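Local structure of malonyl CoA-acyl carrier protein transacylase (Synechocystis sp. PCC 6803 substr. Kazusa, 4RR5) at residues A4-G9 and Y259-P264; C62-E67 and G99-A104; L216-P221 and V242-T247. The protein catalyses transfer of the malonyl group from malonyl-CoA to holo-acyl carrier protein, supplying malonyl-ACP for fatty acid biosynthesis. All coordinates share one frame; numbering follows the deposited sequence.

Contact 1 (A4-G9 and Y259-P264); sequences AWVFPG and YWEVGP
Ala-4 to Phe-7 and Tyr-259 to Val-262 run as parallel strands, with Ala-4 beside Tyr-259, Trp-5 beside Trp-260 and Val-6 beside Glu-261, their short axes approaching to 4.6 Å at an angle of 33°. Three backbone bonds join them: Trp-260 N to Ala-4 O at 2.8 Å, Val-6 N to Trp-260 O, and Val-262 N to Val-6 O at 2.9 Å. On one face the two indoles lie with planes only 9° apart, yet slid so far that they barely overlap. They meet where Trp-5 NE1 comes within 3.5 Å of Trp-260 CE3, while Val-262 CG2 rests against the CB and CG of Trp-5. On the other face Tyr-259, with CG anti to its backbone N (chi1 179°), turns one face of its ring to Val-6; the CG2 methyl makes a CH-pi contact 4.0 Å from the Tyr-259 ring centroid, and CG1 reaches CE1. The phenol OH is bonded to Leu-268 O. These are the two inner strands of the four-stranded parallel sheet in the alpha/beta-hydrolase-like core of the acyltransferase fold, with helix 56-76 against the Trp-5 face and helices 244-254 and 267-273 against the Val-6 face. Toward the C-terminal ends, Phe-7 CE2 packs on Val-262 CG1 at 3.6 Å. The Pro-8 ring follows, its CG lying 3.8 Å from Gly-263 CA; a CB at Gly-263 would strike that ring, and the backbone angles there call for glycine in any case. Glu-261 extends its chain until OE2 lies 3.6 Å from Pro-8 CB. Its carboxylate accepts bonds from Leu-268 N and Thr-269 N at the start of helix 267-273, a setting that would probably favour the negative charge.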
loop_
_atom_site.group_PDB
_atom_site.type_symbol
_atom_site.label_atom_id
_atom_site.label_comp_id
_atom_site.label_asym_id
_atom_site.label_seq_id
_atom_site.Cartn_x
_atom_site.Cartn_y
_atom_site.Cartn_z
ATOM N N ALA A 4 14.663 5.953 2.958
ATOM C CA ALA A 4 13.485 5.089 2.982
ATOM C C ALA A 4 12.941 4.824 1.564
ATOM O O ALA A 4 12.875 5.742 0.734
ATOM C CB ALA A 4 12.417 5.716 3.838
ATOM N N TRP A 5 12.578 3.574 1.278
ATOM C CA TRP A 5 11.784 3.266 0.084
ATOM C C TRP A 5 10.378 2.954 0.539
ATOM O O TRP A 5 10.185 2.058 1.357
ATOM C CB TRP A 5 12.330 2.083 -0.706
ATOM C CG TRP A 5 13.693 2.259 -1.288
ATOM C CD1 TRP A 5 14.490 3.369 -1.219
ATOM C CD2 TRP A 5 14.436 1.278 -2.019
ATOM N NE1 TRP A 5 15.681 3.137 -1.865
ATOM C CE2 TRP A 5 15.675 1.859 -2.359
ATOM C CE3 TRP A 5 14.171 -0.031 -2.428
ATOM C CZ2 TRP A 5 16.645 1.171 -3.088
ATOM C CZ3 TRP A 5 15.136 -0.711 -3.149
ATOM C CH2 TRP A 5 16.356 -0.111 -3.469
ATOM N N VAL A 6 9.400 3.701 0.037
ATOM C CA VAL A 6 8.009 3.472 0.408
ATOM C C VAL A 6 7.183 3.104 -0.822
ATOM O O VAL A 6 7.361 3.681 -1.897
ATOM C CB VAL A 6 7.395 4.702 1.128
ATOM C CG1 VAL A 6 8.155 4.988 2.391
ATOM C CG2 VAL A 6 7.388 5.927 0.228
ATOM N N PHE A 7 6.283 2.139 -0.650
ATOM C CA PHE A 7 5.549 1.560 -1.774
ATOM C C PHE A 7 4.051 1.911 -1.783
ATOM O O PHE A 7 3.323 1.631 -0.836
ATOM C CB PHE A 7 5.768 0.045 -1.780
ATOM C CG PHE A 7 7.217 -0.344 -2.008
ATOM C CD1 PHE A 7 8.133 -0.352 -0.947
ATOM C CD2 PHE A 7 7.679 -0.653 -3.280
ATOM C CE1 PHE A 7 9.488 -0.682 -1.153
ATOM C CE2 PHE A 7 9.029 -0.988 -3.503
ATOM C CZ PHE A 7 9.934 -1.000 -2.440
ATOM N N PRO A 8 3.586 2.549 -2.867
ATOM C CA PRO A 8 2.185 2.971 -2.905
ATOM C C PRO A 8 1.203 1.813 -3.112
ATOM O O PRO A 8 1.543 0.777 -3.681
ATOM C CB PRO A 8 2.153 3.938 -4.091
ATOM C CG PRO A 8 3.235 3.440 -4.990
ATOM C CD PRO A 8 4.326 2.971 -4.072
ATOM N N GLY A 9 -0.023 1.983 -2.644
ATOM C CA GLY A 9 -1.008 0.939 -2.814
ATOM C C GLY A 9 -2.129 1.359 -3.743
ATOM O O GLY A 9 -1.923 2.160 -4.653
ATOM N N TYR A 259 13.387 10.090 1.246
ATOM C CA TYR A 259 12.130 9.374 1.179
ATOM C C TYR A 259 11.778 9.144 -0.285
ATOM O O TYR A 259 11.456 10.095 -1.002
ATOM C CB TYR A 259 11.079 10.210 1.898
ATOM C CG TYR A 259 9.644 9.729 1.969
ATOM C CD1 TYR A 259 9.200 8.983 3.054
ATOM C CD2 TYR A 259 8.706 10.122 1.013
ATOM C CE1 TYR A 259 7.877 8.598 3.164
ATOM C CE2 TYR A 259 7.378 9.730 1.113
ATOM C CZ TYR A 259 6.975 8.976 2.194
ATOM O OH TYR A 259 5.674 8.590 2.322
ATOM N N TRP A 260 11.869 7.893 -0.732
ATOM C CA TRP A 260 11.663 7.574 -2.144
ATOM C C TRP A 260 10.408 6.757 -2.346
ATOM O O TRP A 260 10.308 5.640 -1.843
ATOM C CB TRP A 260 12.850 6.800 -2.717
ATOM C CG TRP A 260 14.135 7.557 -2.758
ATOM C CD1 TRP A 260 14.377 8.812 -2.274
ATOM C CD2 TRP A 260 15.370 7.098 -3.316
ATOM N NE1 TRP A 260 15.688 9.161 -2.489
ATOM C CE2 TRP A 260 16.319 8.125 -3.129
ATOM C CE3 TRP A 260 15.765 5.920 -3.954
ATOM C CZ2 TRP A 260 17.638 8.010 -3.562
ATOM C CZ3 TRP A 260 17.069 5.807 -4.390
ATOM C CH2 TRP A 260 17.995 6.846 -4.187
ATOM N N GLU A 261 9.456 7.315 -3.085
ATOM C CA GLU A 261 8.261 6.587 -3.436
ATOM C C GLU A 261 8.584 5.724 -4.634
ATOM O O GLU A 261 8.811 6.234 -5.721
ATOM C CB GLU A 261 7.103 7.520 -3.751
ATOM C CG GLU A 261 5.759 6.823 -3.729
ATOM C CD GLU A 261 4.605 7.785 -3.971
ATOM O OE1 GLU A 261 4.851 9.012 -4.002
ATOM O OE2 GLU A 261 3.458 7.311 -4.132
ATOM N N VAL A 262 8.606 4.415 -4.419
ATOM C CA VAL A 262 8.969 3.461 -5.449
ATOM C C VAL A 262 7.696 2.841 -6.011
ATOM O O VAL A 262 7.188 1.854 -5.488
ATOM C CB VAL A 262 9.911 2.388 -4.880
ATOM C CG1 VAL A 262 10.314 1.398 -5.939
ATOM C CG2 VAL A 262 11.142 3.055 -4.255
ATOM N N GLY A 263 7.179 3.453 -7.073
ATOM C CA GLY A 263 5.928 3.035 -7.684
ATOM C C GLY A 263 5.312 4.193 -8.442
ATOM O O GLY A 263 5.852 5.294 -8.441
ATOM N N PRO A 264 4.162 3.962 -9.076
ATOM C CA PRO A 264 3.513 5.002 -9.873
ATOM C C PRO A 264 2.846 6.035 -8.976
ATOM O O PRO A 264 2.695 5.786 -7.776
ATOM C CB PRO A 264 2.476 4.219 -10.685
ATOM C CG PRO A 264 2.104 3.109 -9.821
ATOM C CD PRO A 264 3.329 2.753 -8.983
#

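Contact 2 (C62-E67 and G99-A104)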
loop_
_atom_site.group_PDB
_atom_site.type_symbol
_atom_site.label_atom_id
_atom_site.label_comp_id
_atom_site.label_asym_id
_atom_site.label_seq_id
_atom_site.Cartn_x
_atom_site.Cartn_y
_atom_site.Cartn_z
ATOM N N CYS A 62 -0.878 -6.105 -10.026
ATOM C CA CYS A 62 -0.188 -5.197 -10.940
ATOM C C CYS A 62 0.783 -4.256 -10.204
ATOM O O CYS A 62 1.949 -4.124 -10.605
ATOM C CB CYS A 62 -1.188 -4.381 -11.755
ATOM S SG CYS A 62 -1.836 -5.259 -13.189
ATOM N N LEU A 63 0.313 -3.607 -9.136
ATOM C CA LEU A 63 1.166 -2.698 -8.374
ATOM C C LEU A 63 2.326 -3.443 -7.719
ATOM O O LEU A 63 3.446 -2.941 -7.678
ATOM C CB LEU A 63 0.360 -1.963 -7.307
ATOM C CG LEU A 63 -0.520 -0.818 -7.786
ATOM C CD1 LEU A 63 -1.325 -0.255 -6.625
ATOM C CD2 LEU A 63 0.326 0.272 -8.433
ATOM N N TYR A 64 2.060 -4.645 -7.213
ATOM C CA TYR A 64 3.107 -5.420 -6.571
ATOM C C TYR A 64 4.202 -5.810 -7.560
ATOM O O TYR A 64 5.382 -5.700 -7.256
ATOM C CB TYR A 64 2.533 -6.675 -5.904
ATOM C CG TYR A 64 3.597 -7.663 -5.431
ATOM C CD1 TYR A 64 4.092 -8.653 -6.280
ATOM C CD2 TYR A 64 4.098 -7.609 -4.130
ATOM C CE1 TYR A 64 5.049 -9.557 -5.858
ATOM C CE2 TYR A 64 5.057 -8.512 -3.695
ATOM C CZ TYR A 64 5.527 -9.483 -4.570
ATOM O OH TYR A 64 6.470 -10.385 -4.145
ATOM N N VAL A 65 3.815 -6.297 -8.728
ATOM C CA VAL A 65 4.789 -6.770 -9.699
ATOM C C VAL A 65 5.666 -5.608 -10.175
ATOM O O VAL A 65 6.890 -5.732 -10.296
ATOM C CB VAL A 65 4.085 -7.451 -10.908
ATOM C CG1 VAL A 65 5.061 -7.644 -12.075
ATOM C CG2 VAL A 65 3.460 -8.776 -10.488
ATOM N N ILE A 66 5.033 -4.469 -10.429
ATOM C CA ILE A 66 5.748 -3.291 -10.905
ATOM C C ILE A 66 6.682 -2.734 -9.831
ATOM O O ILE A 66 7.845 -2.408 -10.111
ATOM C CB ILE A 66 4.764 -2.195 -11.373
ATOM C CG1 ILE A 66 4.131 -2.619 -12.697
ATOM C CG2 ILE A 66 5.473 -0.847 -11.501
ATOM C CD1 ILE A 66 2.915 -1.819 -13.075
ATOM N N GLU A 67 6.171 -2.641 -8.607
ATOM C CA GLU A 67 6.963 -2.184 -7.479
ATOM C C GLU A 67 8.164 -3.098 -7.197
ATOM O O GLU A 67 9.277 -2.609 -6.976
ATOM C CB GLU A 67 6.066 -2.038 -6.248
ATOM C CG GLU A 67 5.230 -0.747 -6.299
ATOM C CD GLU A 67 4.094 -0.691 -5.291
ATOM O OE1 GLU A 67 3.973 -1.600 -4.440
ATOM O OE2 GLU A 67 3.319 0.285 -5.348
ATOM N N GLY A 99 13.460 -8.978 1.688
ATOM C CA GLY A 99 13.936 -10.349 1.702
ATOM C C GLY A 99 13.101 -11.303 2.527
ATOM O O GLY A 99 13.487 -12.455 2.760
ATOM N N VAL A 100 11.934 -10.831 2.946
ATOM C CA VAL A 100 11.083 -11.588 3.851
ATOM C C VAL A 100 10.491 -12.801 3.149
ATOM O O VAL A 100 10.372 -13.882 3.736
ATOM C CB VAL A 100 9.979 -10.684 4.413
ATOM C CG1 VAL A 100 8.965 -11.485 5.182
ATOM C CG2 VAL A 100 10.606 -9.598 5.285
ATOM N N PHE A 101 10.115 -12.609 1.888
ATOM C CA PHE A 101 9.764 -13.712 0.999
ATOM C C PHE A 101 10.230 -13.350 -0.391
ATOM O O PHE A 101 10.478 -12.170 -0.672
ATOM C CB PHE A 101 8.264 -14.009 0.990
ATOM C CG PHE A 101 7.400 -12.785 0.932
ATOM C CD1 PHE A 101 7.387 -11.974 -0.189
ATOM C CD2 PHE A 101 6.584 -12.449 2.007
ATOM C CE1 PHE A 101 6.582 -10.839 -0.239
ATOM C CE2 PHE A 101 5.787 -11.316 1.969
ATOM C CZ PHE A 101 5.780 -10.508 0.834
ATOM N N ASP A 102 10.339 -14.355 -1.260
ATOM C CA ASP A 102 10.782 -14.115 -2.628
ATOM C C ASP A 102 9.657 -13.536 -3.486
ATOM O O ASP A 102 8.488 -13.480 -3.069
ATOM C CB ASP A 102 11.330 -15.402 -3.261
ATOM C CG ASP A 102 10.357 -16.576 -3.173
ATOM O OD1 ASP A 102 9.130 -16.366 -3.162
ATOM O OD2 ASP A 102 10.827 -17.728 -3.120
ATOM N N PHE A 103 10.025 -13.120 -4.693
ATOM C CA PHE A 103 9.081 -12.540 -5.635
ATOM C C PHE A 103 7.811 -13.386 -5.784
ATOM O O PHE A 103 6.711 -12.903 -5.510
ATOM C CB PHE A 103 9.753 -12.339 -6.997
ATOM C CG PHE A 103 8.832 -11.783 -8.030
ATOM C CD1 PHE A 103 8.315 -10.500 -7.891
ATOM C CD2 PHE A 103 8.446 -12.551 -9.116
ATOM C CE1 PHE A 103 7.433 -9.983 -8.822
ATOM C CE2 PHE A 103 7.564 -12.051 -10.054
ATOM C CZ PHE A 103 7.052 -10.764 -9.913
ATOM N N ALA A 104 7.965 -14.647 -6.187
ATOM C CA ALA A 104 6.813 -15.516 -6.464
ATOM C C ALA A 104 5.884 -15.731 -5.270
ATOM O O ALA A 104 4.667 -15.687 -5.432
ATOM C CB ALA A 104 7.289 -16.874 -6.990
#
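Tyr-64 reaches out from helix 56-76 to the first turn of helix 103-119, where its OH donates a hydrogen bond to Phe-103 O, 2.9 Å from OH to O. The hydroxyl lies in the carbonyl plane, on a lone pair, with a C=O...O angle of 122°. Tyr-64 CG stands anti to the backbone N (chi1 170°), which sends the ring outward from its helix across to the second segment. The tight part of the contact is built around this bond. The Tyr-64 and Phe-103 rings are nearly parallel, 20° apart, but with centroids 5.9 Å from each other they hardly overlap; their closest approach is 3.8 Å, between Tyr-64 CE1 and Phe-103 CE1. Val-65 CG2 adds a methyl 4.1 Å from Phe-103 CZ, so that the phenylalanine touches two successive residues of the helix. The contact thins out on the other side. Phe-101 brings only CE1 near, 3.9 Å from Tyr-64 OH, each atom close to the plane of the other's ring. Asp-102, the exposed residue of the group, directs its CB away from the helix. It is the N-cap of helix 103-119: its side chain caps a backbone N of the first turn, and OD1 bonds to Thr-105 OG1. Gly-99, with positive phi, closes the preceding helix in a Schellman motif, so the second segment is the short link between two helices. Around it, helix 90-97 brings Tyr-96 against both Tyr-64 and Phe-103, helix 25-38 covers Val-65 and Phe-103 through Ala-34 and Gln-33, and Phe-208 meets the Phe-101 ring edge-to-face.

Contact 3 (L216-P221 and V242-T247); sequences LSNVDP and VRWRET
Asn-218 ND2, Thr-247 OG1 and, at a doubtfully short distance, Leu-216 O grip one water between the segments: it accepts from the amide and donates to Thr-247 OG1, 2.8 Å away, and to the leucine carbonyl. Thr-247 OG1 in turn donates to Arg-243 O at 2.8 Å, from above the carbonyl plane, and sits 3.3 Å from Pro-221 CB. Arg-243 carries much of the remaining contact. Its backbone N bonds to Asn-218 O at 3.1 Å, and the chain, bent at chi3 (52°), folds back so that NH1 reaches Val-219 O at 3.0 Å, again above the carbonyl plane. Pro-221 CD lies over the centre of one guanidinium face, 3.8 Å from Arg-243 CZ, while in the guanidinium plane NE and NH2 hold the two Glu-246 oxygens side-on, NE to OE1 at 2.7 Å. A leucine in place of Arg-243 would probably leave Val-219 O without its side-chain donor and the Glu-246 carboxylate without its counter-charge. The Asn-218 amide lies alongside the methyls of Val-242, with OD1 3.6 Å from Val-242 CG2. Its polar atoms hold the probable nucleophile elbow: OD1 accepts from the backbone N of Ser-88, the likely catalytic serine, and ND2 donates to Gly-86 O; OD1 also accepts from Gln-237 NE2. Arg-243 centres an inverse gamma turn where strand 242-243 passes into helix 244-254. That weakly bonded strand edges the five-stranded mixed sheet, beside strand 146-153, whereas Leu-216 bonds through its backbone to Val-84 of the four-stranded sheet; helix 227-235 packs on Ser-217 and Val-219.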
loop_
_atom_site.group_PDB
_atom_site.type_symbol
_atom_site.label_atom_id
_atom_site.label_comp_id
_atom_site.label_asym_id
_atom_site.label_seq_id
_atom_site.Cartn_x
_atom_site.Cartn_y
_atom_site.Cartn_z
ATOM N N LEU A 216 8.699 -0.907 8.479
ATOM C CA LEU A 216 7.685 -0.269 9.327
ATOM C C LEU A 216 6.280 -0.653 8.862
ATOM O O LEU A 216 5.788 -0.146 7.859
ATOM C CB LEU A 216 7.839 1.258 9.341
ATOM C CG LEU A 216 9.062 1.843 10.062
ATOM C CD1 LEU A 216 10.389 1.496 9.381
ATOM C CD2 LEU A 216 8.918 3.347 10.202
ATOM N N SER A 217 5.628 -1.535 9.611
ATOM C CA SER A 217 4.348 -2.078 9.179
ATOM C C SER A 217 3.108 -1.217 9.487
ATOM O O SER A 217 3.073 -0.472 10.469
ATOM C CB SER A 217 4.180 -3.454 9.783
ATOM O OG SER A 217 5.351 -4.206 9.526
ATOM N N ASN A 218 2.089 -1.350 8.634
ATOM C CA ASN A 218 0.884 -0.530 8.690
ATOM C C ASN A 218 0.193 -0.483 10.052
ATOM O O ASN A 218 -0.222 0.588 10.499
ATOM C CB ASN A 218 -0.146 -1.014 7.647
ATOM C CG ASN A 218 0.206 -0.614 6.215
ATOM O OD1 ASN A 218 -0.511 -0.972 5.279
ATOM N ND2 ASN A 218 1.311 0.111 6.037
ATOM N N VAL A 219 0.017 -1.634 10.693
ATOM C CA VAL A 219 -0.691 -1.644 11.974
ATOM C C VAL A 219 0.196 -1.227 13.149
ATOM O O VAL A 219 -0.313 -0.910 14.221
ATOM C CB VAL A 219 -1.300 -3.029 12.301
ATOM C CG1 VAL A 219 -2.424 -3.360 11.326
ATOM C CG2 VAL A 219 -0.223 -4.124 12.327
ATOM N N ASP A 220 1.514 -1.225 12.953
ATOM C CA ASP A 220 2.437 -0.869 14.033
ATOM C C ASP A 220 3.791 -0.450 13.465
ATOM O O ASP A 220 4.722 -1.262 13.370
ATOM C CB ASP A 220 2.583 -2.045 15.019
ATOM C CG ASP A 220 3.671 -1.814 16.073
ATOM O OD1 ASP A 220 4.026 -0.645 16.364
ATOM O OD2 ASP A 220 4.172 -2.816 16.613
ATOM N N PRO A 221 3.905 0.831 13.094
ATOM C CA PRO A 221 5.024 1.364 12.313
ATOM C C PRO A 221 6.285 1.601 13.119
ATOM O O PRO A 221 7.036 2.529 12.814
ATOM C CB PRO A 221 4.478 2.691 11.787
ATOM C CG PRO A 221 3.471 3.093 12.780
ATOM C CD PRO A 221 2.839 1.823 13.271
ATOM N N VAL A 242 -4.384 1.673 8.605
ATOM C CA VAL A 242 -3.100 2.029 8.032
ATOM C C VAL A 242 -2.591 3.328 8.669
ATOM O O VAL A 242 -3.067 4.444 8.370
ATOM C CB VAL A 242 -3.200 2.170 6.505
ATOM C CG1 VAL A 242 -1.887 2.638 5.929
ATOM C CG2 VAL A 242 -3.590 0.831 5.899
ATOM N N ARG A 243 -1.629 3.160 9.568
ATOM C CA ARG A 243 -1.039 4.265 10.305
ATOM C C ARG A 243 0.114 4.888 9.523
ATOM O O ARG A 243 1.271 4.844 9.954
ATOM C CB ARG A 243 -0.587 3.761 11.665
ATOM C CG ARG A 243 -1.717 3.000 12.339
ATOM C CD ARG A 243 -1.286 2.253 13.563
ATOM N NE ARG A 243 -0.578 3.140 14.473
ATOM C CZ ARG A 243 -0.023 2.749 15.609
ATOM N NH1 ARG A 243 -0.093 1.476 15.981
ATOM N NH2 ARG A 243 0.602 3.638 16.359
ATOM N N TRP A 244 -0.205 5.467 8.365
ATOM C CA TRP A 244 0.842 5.956 7.480
ATOM C C TRP A 244 1.434 7.253 7.999
ATOM O O TRP A 244 2.645 7.455 7.916
ATOM C CB TRP A 244 0.341 6.147 6.051
ATOM C CG TRP A 244 1.487 6.346 5.133
ATOM C CD1 TRP A 244 1.914 7.526 4.595
ATOM C CD2 TRP A 244 2.408 5.347 4.695
ATOM N NE1 TRP A 244 3.042 7.318 3.836
ATOM C CE2 TRP A 244 3.371 5.989 3.888
ATOM C CE3 TRP A 244 2.515 3.969 4.905
ATOM C CZ2 TRP A 244 4.414 5.294 3.272
ATOM C CZ3 TRP A 244 3.562 3.284 4.307
ATOM C CH2 TRP A 244 4.497 3.950 3.502
ATOM N N ARG A 245 0.593 8.125 8.548
ATOM C CA ARG A 245 1.087 9.349 9.182
ATOM C C ARG A 245 2.223 9.030 10.149
ATOM O O ARG A 245 3.320 9.574 10.031
ATOM C CB ARG A 245 -0.044 10.085 9.911
ATOM C CG ARG A 245 0.415 11.327 10.691
ATOM C CD ARG A 245 -0.716 12.003 11.493
ATOM N NE ARG A 245 -1.404 11.116 12.438
ATOM C CZ ARG A 245 -0.952 10.783 13.649
ATOM N NH1 ARG A 245 0.215 11.239 14.089
ATOM N NH2 ARG A 245 -1.667 9.979 14.428
ATOM N N GLU A 246 1.955 8.122 11.081
ATOM C CA GLU A 246 2.941 7.699 12.072
ATOM C C GLU A 246 4.124 7.008 11.424
ATOM O O GLU A 246 5.217 6.957 11.990
ATOM C CB GLU A 246 2.311 6.755 13.102
ATOM C CG GLU A 246 1.308 7.405 14.048
ATOM C CD GLU A 246 0.559 6.377 14.879
ATOM O OE1 GLU A 246 -0.450 5.836 14.393
ATOM O OE2 GLU A 246 0.982 6.090 16.018
ATOM N N THR A 247 3.908 6.453 10.241
ATOM C CA THR A 247 4.996 5.770 9.564
ATOM C C THR A 247 6.045 6.798 9.163
ATOM O O THR A 247 7.244 6.612 9.410
ATOM C CB THR A 247 4.497 4.992 8.351
ATOM O OG1 THR A 247 3.662 3.918 8.806
ATOM C CG2 THR A 247 5.667 4.419 7.591
HETATM O O HOH W 1 3.821 1.312 7.664
#

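How the contacts relate
Contact 1 touches both others, its centre about 13 Å from that of contact 2 and about 14 Å from that of contact 3, and along the chain it encloses both. Glu-67 of contact 2 packs on Phe-7, Pro-8 and Val-262, bringing helix 56-76 onto the strand ends. Toward contact 3, Tyr-259 OH makes a probable hydrogen bond with Trp-244 NE1 at 3.3 Å. Contacts 2 and 3 do not touch, their nearest atoms being about 9 Å apart. Between side chains, Ser-88, the nucleophile by similarity, is about 4 Å from Asn-218, about 9 Å from Pro-8 and about 11 Å from Tyr-64, and His-188 is about 4 Å from Val-242, so contact 3 borders the probable catalytic pair.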